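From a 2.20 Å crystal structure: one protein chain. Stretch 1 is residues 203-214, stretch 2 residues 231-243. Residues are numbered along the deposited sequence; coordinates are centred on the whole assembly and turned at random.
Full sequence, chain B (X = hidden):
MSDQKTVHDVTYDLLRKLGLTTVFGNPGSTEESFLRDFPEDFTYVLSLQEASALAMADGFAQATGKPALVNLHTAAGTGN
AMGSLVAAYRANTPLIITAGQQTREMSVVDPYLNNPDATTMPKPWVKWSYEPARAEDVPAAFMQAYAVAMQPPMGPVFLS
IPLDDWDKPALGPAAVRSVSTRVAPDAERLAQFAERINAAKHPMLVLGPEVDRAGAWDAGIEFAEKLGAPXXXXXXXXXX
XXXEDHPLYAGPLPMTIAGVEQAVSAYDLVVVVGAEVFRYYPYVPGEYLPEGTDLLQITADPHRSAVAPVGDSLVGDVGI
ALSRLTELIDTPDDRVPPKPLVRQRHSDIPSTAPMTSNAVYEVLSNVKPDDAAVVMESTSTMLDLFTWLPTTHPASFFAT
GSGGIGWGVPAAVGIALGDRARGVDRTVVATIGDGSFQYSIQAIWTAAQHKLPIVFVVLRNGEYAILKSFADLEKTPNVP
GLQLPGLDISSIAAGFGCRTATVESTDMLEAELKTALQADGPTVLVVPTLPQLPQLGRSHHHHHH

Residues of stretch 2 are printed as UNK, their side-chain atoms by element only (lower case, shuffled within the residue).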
# COMPACT_ATOMS: atom_id res chain seq x y z
N PRO B 203 10.60 43.33 5.78
CA PRO B 203 10.47 41.99 5.21
C PRO B 203 11.79 41.23 5.26
O PRO B 203 12.86 41.81 5.39
CB PRO B 203 10.09 42.27 3.76
CG PRO B 203 10.72 43.59 3.45
CD PRO B 203 10.71 44.37 4.74
N MET B 204 11.69 39.91 5.17
CA MET B 204 12.87 39.08 5.00
C MET B 204 12.58 38.05 3.91
O MET B 204 11.46 37.55 3.81
CB MET B 204 13.24 38.39 6.33
CG MET B 204 14.51 37.55 6.24
SD MET B 204 14.13 35.78 5.94
CE MET B 204 13.49 35.38 7.57
N LEU B 205 13.59 37.71 3.13
CA LEU B 205 13.42 36.81 2.02
C LEU B 205 14.22 35.53 2.25
O LEU B 205 15.38 35.60 2.65
CB LEU B 205 13.88 37.48 0.73
CG LEU B 205 13.85 36.62 -0.53
CD1 LEU B 205 12.39 36.22 -0.84
CD2 LEU B 205 14.47 37.37 -1.70
N VAL B 206 13.59 34.38 2.00
CA VAL B 206 14.28 33.08 2.05
C VAL B 206 14.24 32.48 0.66
O VAL B 206 13.17 32.35 0.08
CB VAL B 206 13.61 32.08 3.04
CG1 VAL B 206 14.42 30.81 3.14
CG2 VAL B 206 13.43 32.70 4.44
N LEU B 207 15.42 32.13 0.14
CA LEU B 207 15.55 31.50 -1.17
C LEU B 207 16.13 30.11 -0.97
O LEU B 207 17.31 29.96 -0.60
CB LEU B 207 16.45 32.33 -2.11
CG LEU B 207 15.93 33.73 -2.53
CD1 LEU B 207 16.98 34.52 -3.34
CD2 LEU B 207 14.62 33.64 -3.33
N GLY B 208 15.30 29.10 -1.21
CA GLY B 208 15.66 27.72 -0.97
C GLY B 208 16.07 26.97 -2.23
O GLY B 208 16.15 27.56 -3.32
N PRO B 209 16.33 25.67 -2.08
CA PRO B 209 16.87 24.84 -3.17
C PRO B 209 16.05 24.82 -4.47
O PRO B 209 16.65 24.55 -5.51
CB PRO B 209 16.88 23.44 -2.56
CG PRO B 209 17.02 23.67 -1.04
CD PRO B 209 16.24 24.95 -0.79
N GLU B 210 14.73 25.06 -4.44
CA GLU B 210 13.95 25.00 -5.68
C GLU B 210 14.43 26.06 -6.64
O GLU B 210 14.25 25.93 -7.86
CB GLU B 210 12.46 25.21 -5.44
CG GLU B 210 11.78 24.09 -4.66
CD GLU B 210 10.28 24.32 -4.60
OE1 GLU B 210 9.76 24.57 -3.51
OE2 GLU B 210 9.62 24.30 -5.66
N VAL B 211 15.01 27.13 -6.11
CA VAL B 211 15.41 28.26 -6.96
C VAL B 211 16.55 27.86 -7.87
O VAL B 211 16.48 28.05 -9.08
CB VAL B 211 15.71 29.53 -6.10
CG1 VAL B 211 16.24 30.66 -6.95
CG2 VAL B 211 14.43 29.97 -5.40
N ASP B 212 17.59 27.27 -7.29
CA ASP B 212 18.70 26.78 -8.10
C ASP B 212 18.23 25.68 -9.08
O ASP B 212 18.62 25.66 -10.24
CB ASP B 212 19.85 26.26 -7.21
CG ASP B 212 21.17 26.17 -7.96
OD1 ASP B 212 21.46 27.12 -8.73
OD2 ASP B 212 21.90 25.17 -7.81
N ARG B 213 17.36 24.77 -8.63
CA ARG B 213 16.88 23.70 -9.51
C ARG B 213 16.04 24.23 -10.66
O ARG B 213 16.01 23.63 -11.72
CB ARG B 213 16.14 22.61 -8.73
CG ARG B 213 17.02 21.88 -7.75
CD ARG B 213 16.40 20.57 -7.24
NE ARG B 213 17.41 19.76 -6.54
CZ ARG B 213 17.43 19.56 -5.22
NH1 ARG B 213 16.49 20.08 -4.44
NH2 ARG B 213 18.39 18.82 -4.68
N ALA B 214 15.36 25.37 -10.46
CA ALA B 214 14.65 26.01 -11.57
C ALA B 214 15.55 26.85 -12.50
O ALA B 214 15.06 27.40 -13.47
CB ALA B 214 13.49 26.86 -11.06
N UNK B 231 18.44 38.26 2.82
CA UNK B 231 18.10 36.99 2.15
C UNK B 231 18.75 35.82 2.89
O UNK B 231 19.97 35.72 2.91
c UNK B 231 18.09 38.22 -0.04
c UNK B 231 18.63 36.99 0.72
c UNK B 231 18.25 35.69 0.03
N UNK B 232 17.94 34.96 3.53
CA UNK B 232 18.43 33.72 4.12
C UNK B 232 18.39 32.55 3.14
O UNK B 232 17.60 32.55 2.21
c UNK B 232 17.61 33.36 5.34
c UNK B 232 19.03 34.62 8.44
c UNK B 232 17.96 34.15 6.57
n UNK B 232 18.98 33.78 7.42
n UNK B 232 18.09 35.53 8.27
c UNK B 232 17.40 35.26 7.11
N UNK B 233 19.23 31.55 3.37
CA UNK B 233 19.12 30.30 2.65
C UNK B 233 18.42 29.28 3.55
O UNK B 233 18.25 29.50 4.75
c UNK B 233 20.50 29.78 2.24
N UNK B 234 18.05 28.14 2.98
CA UNK B 234 17.50 27.04 3.76
C UNK B 234 18.54 26.52 4.73
O UNK B 234 19.74 26.52 4.44
o UNK B 234 16.64 24.74 3.55
c UNK B 234 17.11 25.88 2.81
N UNK B 235 18.08 26.07 5.90
CA UNK B 235 18.95 25.24 6.74
C UNK B 235 19.21 23.93 5.99
O UNK B 235 18.37 23.48 5.19
c UNK B 235 18.25 24.95 8.09
N UNK B 236 20.34 23.30 6.24
CA UNK B 236 20.56 21.97 5.70
C UNK B 236 20.26 21.90 4.19
O UNK B 236 19.49 21.03 3.73
c UNK B 236 19.66 20.98 6.47
c UNK B 236 18.62 20.46 8.70
c UNK B 236 19.88 20.94 7.98
c UNK B 236 21.11 20.05 8.34
N UNK B 237 20.84 22.82 3.42
CA UNK B 237 20.51 22.94 2.00
C UNK B 237 21.04 21.76 1.20
O UNK B 237 22.17 21.33 1.44
c UNK B 237 21.93 23.74 3.80
c UNK B 237 21.28 24.22 1.60
c UNK B 237 22.51 24.14 2.45
N UNK B 238 20.23 21.21 0.28
CA UNK B 238 20.75 20.27 -0.70
C UNK B 238 21.17 21.02 -1.97
O UNK B 238 21.87 20.48 -2.81
o UNK B 238 17.58 19.04 -2.04
o UNK B 238 17.88 20.55 -0.48
c UNK B 238 18.30 19.62 -1.21
c UNK B 238 19.75 19.13 -1.03
N UNK B 239 20.72 22.27 -2.12
CA UNK B 239 21.20 23.18 -3.16
C UNK B 239 21.33 24.57 -2.56
O UNK B 239 20.67 24.88 -1.55
c UNK B 239 21.18 21.39 -5.92
c UNK B 239 20.27 23.23 -4.39
c UNK B 239 20.87 22.00 -8.29
c UNK B 239 20.02 21.85 -5.03
n UNK B 239 20.37 20.80 -8.61
n UNK B 239 21.00 22.94 -9.22
n UNK B 239 21.27 22.28 -7.06
N UNK B 240 22.19 25.40 -3.15
CA UNK B 240 22.27 26.82 -2.78
C UNK B 240 21.91 27.68 -3.97
O UNK B 240 22.40 27.47 -5.07
c UNK B 240 23.65 27.15 -2.25
c UNK B 240 23.71 26.74 -0.78
s UNK B 240 25.23 27.20 -0.04
c UNK B 240 25.48 26.00 1.28
N UNK B 241 21.03 28.66 -3.73
CA UNK B 241 20.30 29.31 -4.80
C UNK B 241 20.56 30.82 -4.86
O UNK B 241 19.99 31.52 -5.69
o UNK B 241 18.44 27.69 -4.64
c UNK B 241 18.79 29.07 -4.59
N UNK B 242 21.42 31.32 -3.98
CA UNK B 242 21.70 32.77 -3.91
C UNK B 242 23.16 32.96 -3.49
O UNK B 242 23.60 32.30 -2.56
c UNK B 242 20.76 33.40 -2.87
c UNK B 242 20.28 35.77 -3.65
c UNK B 242 21.65 36.86 -1.51
c UNK B 242 21.57 35.47 -1.65
c UNK B 242 21.06 37.69 -2.44
c UNK B 242 20.89 34.91 -2.73
c UNK B 242 20.37 37.15 -3.51
N UNK B 243 23.88 33.86 -4.17
CA UNK B 243 25.34 34.02 -3.94
C UNK B 243 25.65 34.34 -2.48
O UNK B 243 25.07 35.25 -1.88
c UNK B 243 23.33 34.88 -5.08
c UNK B 243 25.74 35.15 -4.91
c UNK B 243 24.47 35.84 -5.27
O HOH W 1 19.85 29.35 -1.21
O HOH W 2 23.16 24.42 -5.68

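Position 231 has three side-chain carbons, the first carrying the other two. They lie near the side chains of Leu205 and Leu207. This is Val231. Its CG1 is 3.8 Å from Leu207 CD1.

Position 232 has one carbon, then a five-membered ring of three carbons and two nitrogens. Met204 SD lies at the ring edge. Only histidine fits. His232 CD2 is 3.5 Å from Met204 SD. The backbone pairs as in a parallel sheet: His232 N donates to Leu205 O (2.8 Å), and Leu207 N donates to His232 O (3.0 Å).

Position 233 has a single side-chain carbon. It is Ala233. Its CB is 4.3 Å from Leu207 O.

Position 234 has one carbon and one oxygen. The carbon, CB, is 3.8 Å from Pro209 CD. This is Ser234. Its OG donates to the backbone O of position 235 (2.7 Å), within its own stretch.

Position 235 again has one carbon, out of reach of stretch 1: Ala235.

Position 236 has four carbons, forked at the second. This is Leu236.

Position 237 has three carbons closing a ring onto the backbone N. It is Pro237. Neither 236 nor 237 makes contact.

Position 238 has two carbons, the second carrying two oxygens. One oxygen lies at the edge of the Arg213 guanidinium, near its plane. The carboxylate identifies Asp238. Its OD2 accepts from Arg213 NH1 and Arg213 NH2, both at 2.8 Å, in a salt bridge.

Position 239 has three carbons, a nitrogen, then a carbon carrying two more nitrogens. This guanidinium meets Asp212: Arg239. Its NH2 is 2.8 Å and its NE 3.1 Å from Asp212 OD2, a second salt bridge.

Position 240 has two carbons, a sulfur and a carbon, unbranched. It is Met240, whose CA-to-CB bond points away. Its N donates to water 2, which donates to Asp212 OD2.

Position 241 has one carbon and one oxygen, set against Gly208, Pro209, Val211 and Asp212. It is Ser241. Its OG donates to Gly208 O (2.6 Å) and accepts from Asp212 N (2.8 Å).

Position 242 has one carbon and a six-carbon ring. The ring lies against the Leu207 side chain. It is Phe242. Its CD1 is 3.5 Å from Leu207 CD1.

Position 243 has three carbons closing a ring onto N. It is Pro243, beyond reach.

Backbone bonds align the strands, with Leu205 and Val231 packing on one face and Val206 and His232 on the other. Ser241 links the Gly208 carbonyl to the Asp212 amide, while two salt bridges hold the loop to the helix. Water 1 adds a link, donating to Leu207 O and accepting from Ser241 N.

Stretch 2 231-243: VHASALPDRMSFP
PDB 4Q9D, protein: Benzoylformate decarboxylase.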